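Local coordinates for putative cytoplasmic protein (Enterobacter cloacae, PDB 4HFL) that is a type VI secretion effector of the Tae4 amidase family, probably cleaving amide bonds in the peptidoglycan of rival bacteria and held in check by the immunity protein Tai4, at residues W25-E30 with N68-P73; S78-V83 with M98-P103. All coordinates share one frame; numbering follows the deposited sequence.

Interaction 1: W25-E30 with N68-P73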
# COMPACT_ATOMS: atom_id res chain seq x y z
N TRP A 25 6.72 -8.43 -4.00
CA TRP A 25 5.66 -9.43 -4.07
C TRP A 25 5.77 -10.47 -2.96
O TRP A 25 4.75 -10.89 -2.38
CB TRP A 25 5.68 -10.12 -5.44
CG TRP A 25 4.47 -10.98 -5.66
CD1 TRP A 25 4.34 -12.32 -5.37
CD2 TRP A 25 3.20 -10.56 -6.20
NE1 TRP A 25 3.07 -12.74 -5.70
CE2 TRP A 25 2.36 -11.68 -6.21
CE3 TRP A 25 2.71 -9.33 -6.67
CZ2 TRP A 25 1.05 -11.61 -6.68
CZ3 TRP A 25 1.42 -9.28 -7.13
CH2 TRP A 25 0.61 -10.41 -7.13
N ASN A 26 7.01 -10.87 -2.66
CA ASN A 26 7.29 -11.85 -1.61
C ASN A 26 6.97 -11.36 -0.20
O ASN A 26 6.30 -12.05 0.60
CB ASN A 26 8.76 -12.31 -1.69
CG ASN A 26 9.05 -13.13 -2.94
OD1 ASN A 26 8.14 -13.60 -3.61
ND2 ASN A 26 10.34 -13.32 -3.24
N ARG A 27 7.44 -10.15 0.12
CA ARG A 27 7.08 -9.57 1.43
C ARG A 27 5.55 -9.38 1.57
O ARG A 27 4.93 -9.70 2.63
CB ARG A 27 7.84 -8.25 1.68
CG ARG A 27 9.38 -8.32 1.54
CD ARG A 27 10.09 -9.07 2.70
NE ARG A 27 9.93 -10.52 2.60
CZ ARG A 27 10.58 -11.28 1.72
NH1 ARG A 27 11.44 -10.73 0.87
NH2 ARG A 27 10.36 -12.60 1.69
N PHE A 28 4.94 -8.88 0.50
CA PHE A 28 3.48 -8.69 0.53
C PHE A 28 2.78 -10.02 0.80
O PHE A 28 1.87 -10.10 1.64
CB PHE A 28 2.95 -8.07 -0.76
CG PHE A 28 1.53 -7.53 -0.63
CD1 PHE A 28 1.30 -6.16 -0.57
CD2 PHE A 28 0.44 -8.39 -0.56
CE1 PHE A 28 -0.00 -5.66 -0.45
CE2 PHE A 28 -0.86 -7.90 -0.44
CZ PHE A 28 -1.08 -6.53 -0.39
N LYS A 29 3.20 -11.06 0.09
CA LYS A 29 2.66 -12.39 0.33
C LYS A 29 2.76 -12.70 1.80
O LYS A 29 1.79 -13.18 2.40
CB LYS A 29 3.39 -13.46 -0.50
CG LYS A 29 2.82 -13.67 -1.91
CD LYS A 29 3.20 -15.04 -2.48
CE LYS A 29 2.22 -15.47 -3.57
NZ LYS A 29 2.59 -16.79 -4.18
N GLU A 30 3.92 -12.40 2.40
CA GLU A 30 4.06 -12.62 3.85
C GLU A 30 2.99 -11.90 4.68
O GLU A 30 2.54 -12.44 5.70
CB GLU A 30 5.45 -12.23 4.35
CG GLU A 30 6.57 -13.17 3.91
CD GLU A 30 7.94 -12.55 4.07
OE1 GLU A 30 8.03 -11.38 4.49
OE2 GLU A 30 8.94 -13.24 3.76
N ASN A 68 9.55 -1.36 4.21
CA ASN A 68 10.58 -1.50 5.24
C ASN A 68 11.53 -2.62 4.91
O ASN A 68 12.75 -2.49 5.11
CB ASN A 68 9.96 -1.78 6.63
CG ASN A 68 9.55 -0.51 7.35
OD1 ASN A 68 10.22 0.53 7.25
ND2 ASN A 68 8.43 -0.58 8.09
N TYR A 69 10.99 -3.73 4.43
CA TYR A 69 11.86 -4.89 4.22
C TYR A 69 12.44 -4.97 2.81
O TYR A 69 13.25 -5.85 2.51
CB TYR A 69 11.18 -6.17 4.68
CG TYR A 69 11.18 -6.26 6.19
CD1 TYR A 69 12.19 -6.93 6.86
CD2 TYR A 69 10.20 -5.64 6.95
CE1 TYR A 69 12.21 -7.01 8.25
CE2 TYR A 69 10.21 -5.71 8.33
CZ TYR A 69 11.22 -6.39 8.98
OH TYR A 69 11.22 -6.44 10.36
N CYS A 70 12.06 -4.02 1.95
CA CYS A 70 12.65 -3.89 0.62
C CYS A 70 13.66 -2.74 0.58
O CYS A 70 14.17 -2.38 -0.48
CB CYS A 70 11.56 -3.70 -0.44
SG CYS A 70 10.67 -5.22 -0.79
N GLY A 71 13.94 -2.15 1.74
CA GLY A 71 15.01 -1.17 1.84
C GLY A 71 14.58 0.27 1.65
O GLY A 71 15.41 1.12 1.30
N ILE A 72 13.28 0.54 1.85
CA ILE A 72 12.77 1.90 1.96
C ILE A 72 12.19 2.04 3.37
O ILE A 72 11.03 1.70 3.62
CB ILE A 72 11.69 2.21 0.89
CG1 ILE A 72 12.31 2.22 -0.52
CG2 ILE A 72 10.99 3.55 1.17
CD1 ILE A 72 11.29 2.35 -1.65
N PRO A 73 13.01 2.54 4.30
CA PRO A 73 12.56 2.59 5.70
C PRO A 73 11.51 3.68 5.89
O PRO A 73 11.74 4.82 5.47
CB PRO A 73 13.85 2.91 6.48
CG PRO A 73 14.74 3.61 5.49
CD PRO A 73 14.38 3.07 4.12
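The last turns of helix 21-30 run past the C-terminal end of helix 59-69, with the backbones closest at Arg-27 and Tyr-69, whose CA atoms are 7.2 Å apart. Arg-27 spans the gap with the aliphatic part of its side chain. Its CD lies 3.7 Å from CB of Tyr-69, and its CG lies 4.1 Å from SG of Cys-70. The arginine chain bends at chi2 (-73°) and again at chi3 (76°). These bends turn the guanidinium back toward its own helix, where it grips Glu-30 side-on. NE donates to OE1 of Glu-30 at 2.8 Å, and NH2 reaches OE2 of Glu-30 at 2.6 Å in a salt bridge. Both oxygens lie close to the guanidinium plane, but the nitrogens meet them from above the carboxylate plane. Tyr-65 also hydrogen-bonds Glu-30 OE1, which ties the ion pair to helix 59-69. The Tyr-69 ring leads away from the contact, and its OH is bonded to Asp-87. This is a small surface contact of one helix with the C-terminal end of another and the loop after it. Aliphatic arginine carbons make it, while an i to i+3 salt bridge within helix 21-30 holds the guanidinium.

Interaction 2: S78-V83 with M98-P103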
# COMPACT_ATOMS: atom_id res chain seq x y z
N SER A 78 6.58 14.34 10.42
CA SER A 78 5.30 14.89 10.84
C SER A 78 4.21 14.69 9.79
O SER A 78 3.02 14.81 10.09
CB SER A 78 5.43 16.38 11.20
OG SER A 78 6.02 17.13 10.15
N LYS A 79 4.61 14.38 8.55
CA LYS A 79 3.64 14.19 7.47
C LYS A 79 2.95 12.83 7.53
O LYS A 79 1.88 12.65 6.94
CB LYS A 79 4.31 14.37 6.10
CG LYS A 79 4.81 15.78 5.84
CD LYS A 79 5.57 15.87 4.52
CE LYS A 79 6.98 16.39 4.76
NZ LYS A 79 7.67 16.78 3.49
N TYR A 80 3.55 11.88 8.25
CA TYR A 80 3.08 10.50 8.22
C TYR A 80 2.87 9.95 9.63
O TYR A 80 3.79 9.95 10.45
CB TYR A 80 4.07 9.63 7.43
CG TYR A 80 4.53 10.28 6.14
CD1 TYR A 80 3.66 10.44 5.07
CD2 TYR A 80 5.83 10.75 6.01
CE1 TYR A 80 4.07 11.05 3.90
CE2 TYR A 80 6.25 11.35 4.84
CZ TYR A 80 5.36 11.50 3.79
OH TYR A 80 5.77 12.10 2.62
N ALA A 81 1.65 9.47 9.90
CA ALA A 81 1.34 8.87 11.21
C ALA A 81 1.94 7.48 11.28
O ALA A 81 1.63 6.62 10.45
CB ALA A 81 -0.16 8.82 11.43
N THR A 82 2.80 7.25 12.27
CA THR A 82 3.51 5.98 12.38
C THR A 82 3.52 5.47 13.81
O THR A 82 3.58 6.26 14.76
CB THR A 82 4.98 6.11 11.89
OG1 THR A 82 5.68 7.05 12.71
CG2 THR A 82 5.03 6.57 10.42
N VAL A 83 3.43 4.15 13.97
CA VAL A 83 3.80 3.53 15.24
C VAL A 83 4.94 2.56 14.95
O VAL A 83 5.50 2.57 13.85
CB VAL A 83 2.64 2.81 15.95
CG1 VAL A 83 1.52 3.80 16.34
CG2 VAL A 83 2.10 1.67 15.09
N MET A 98 0.27 6.77 3.22
CA MET A 98 1.06 5.88 2.36
C MET A 98 1.02 6.41 0.93
O MET A 98 2.05 6.49 0.23
CB MET A 98 0.50 4.46 2.44
CG MET A 98 1.19 3.45 1.53
SD MET A 98 2.99 3.39 1.73
CE MET A 98 3.15 2.91 3.46
N ILE A 99 -0.19 6.81 0.51
CA ILE A 99 -0.42 7.37 -0.81
C ILE A 99 0.44 8.61 -1.05
O ILE A 99 1.05 8.74 -2.11
CB ILE A 99 -1.94 7.66 -1.03
CG1 ILE A 99 -2.71 6.33 -1.20
CG2 ILE A 99 -2.15 8.53 -2.23
CD1 ILE A 99 -4.24 6.49 -1.36
N ALA A 100 0.49 9.51 -0.07
CA ALA A 100 1.36 10.69 -0.16
C ALA A 100 2.85 10.33 -0.13
O ALA A 100 3.67 10.94 -0.81
CB ALA A 100 1.03 11.68 0.94
N PHE A 101 3.19 9.31 0.66
CA PHE A 101 4.58 8.93 0.85
C PHE A 101 5.21 8.37 -0.41
O PHE A 101 6.36 8.68 -0.72
CB PHE A 101 4.67 7.89 1.96
CG PHE A 101 6.06 7.40 2.22
CD1 PHE A 101 7.09 8.29 2.49
CD2 PHE A 101 6.34 6.04 2.23
CE1 PHE A 101 8.39 7.83 2.74
CE2 PHE A 101 7.63 5.57 2.49
CZ PHE A 101 8.65 6.47 2.75
N LEU A 102 4.47 7.53 -1.13
CA LEU A 102 5.06 6.82 -2.27
C LEU A 102 5.81 7.68 -3.32
O LEU A 102 6.94 7.35 -3.69
CB LEU A 102 4.01 5.90 -2.92
CG LEU A 102 3.79 4.67 -2.03
CD1 LEU A 102 2.52 3.92 -2.42
CD2 LEU A 102 5.01 3.75 -2.12
N PRO A 103 5.20 8.78 -3.81
CA PRO A 103 5.97 9.53 -4.82
C PRO A 103 7.24 10.19 -4.26
O PRO A 103 8.20 10.43 -5.00
CB PRO A 103 4.97 10.60 -5.30
CG PRO A 103 3.96 10.71 -4.21
CD PRO A 103 3.84 9.32 -3.64
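Tyr-80 lays one face of its ring over the CD1 edge of Phe-101, on helix 95-106. The two rings form an edge-to-face (T-shaped) pair, with centroids 5.3 Å apart and planes at 68°. CD1 of Phe-101 sits 3.8 Å above the tyrosine plane, offset toward the rim. It is 3.9 Å from both CZ and CE2 of Tyr-80. The tyrosine also rests on the helix itself. Its CE1 comes 3.7 Å from CA of Phe-101 and a similar distance from CB of the same residue. Ala-100 adds a looser touch, its CB being 4.3 Å from CE1 of Tyr-80. The phenylalanine CG is anti to its backbone N (chi1 179°), which brings the CD1 edge over one face of the tyrosine ring. The opposite face of the Tyr-80 ring is covered by CB of the preceding residue, Lys-79, over the ring centre. The tyrosine ring is thus sandwiched between its own loop and the helix.

Met-92 of strand 90-92 touches both aromatic side chains, and Leu-67 of helix 59-69 and Pro-75 also pack on Phe-101. A polar tie lies beside the ring pair: the backbone N of Ala-81 donates to OD2 of Asp-97, near the start of helix 95-106. Just beyond, Val-83 pairs with Tyr-91 through backbone hydrogen bonds in the two-stranded antiparallel sheet. The contact is a buried aromatic pair that joins the loop leading into this small sheet to helix 95-106, within the region matching the Tae4 amidase family.

Overall arrangement
The two contacts come in series along the chain: interaction 1 closes at Pro-73 before interaction 2 opens at Ser-78. Their centres are about 16 Å apart. Each lies about 11 Å from the centre of the chain, interaction 1 at the surface and interaction 2 buried. They meet where CG2 of Ile-72 packs 4.1 Å from CZ of Phe-101. Helix 59-69 links them further, since it ends in interaction 1 and its Leu-67 packs on Phe-101. The chain thus passes from helix 59-69 to strand 82-84 along helix 95-106. Together the contacts join helices 21-30, 59-69 and 95-106 and the two-stranded sheet of this single-chain effector.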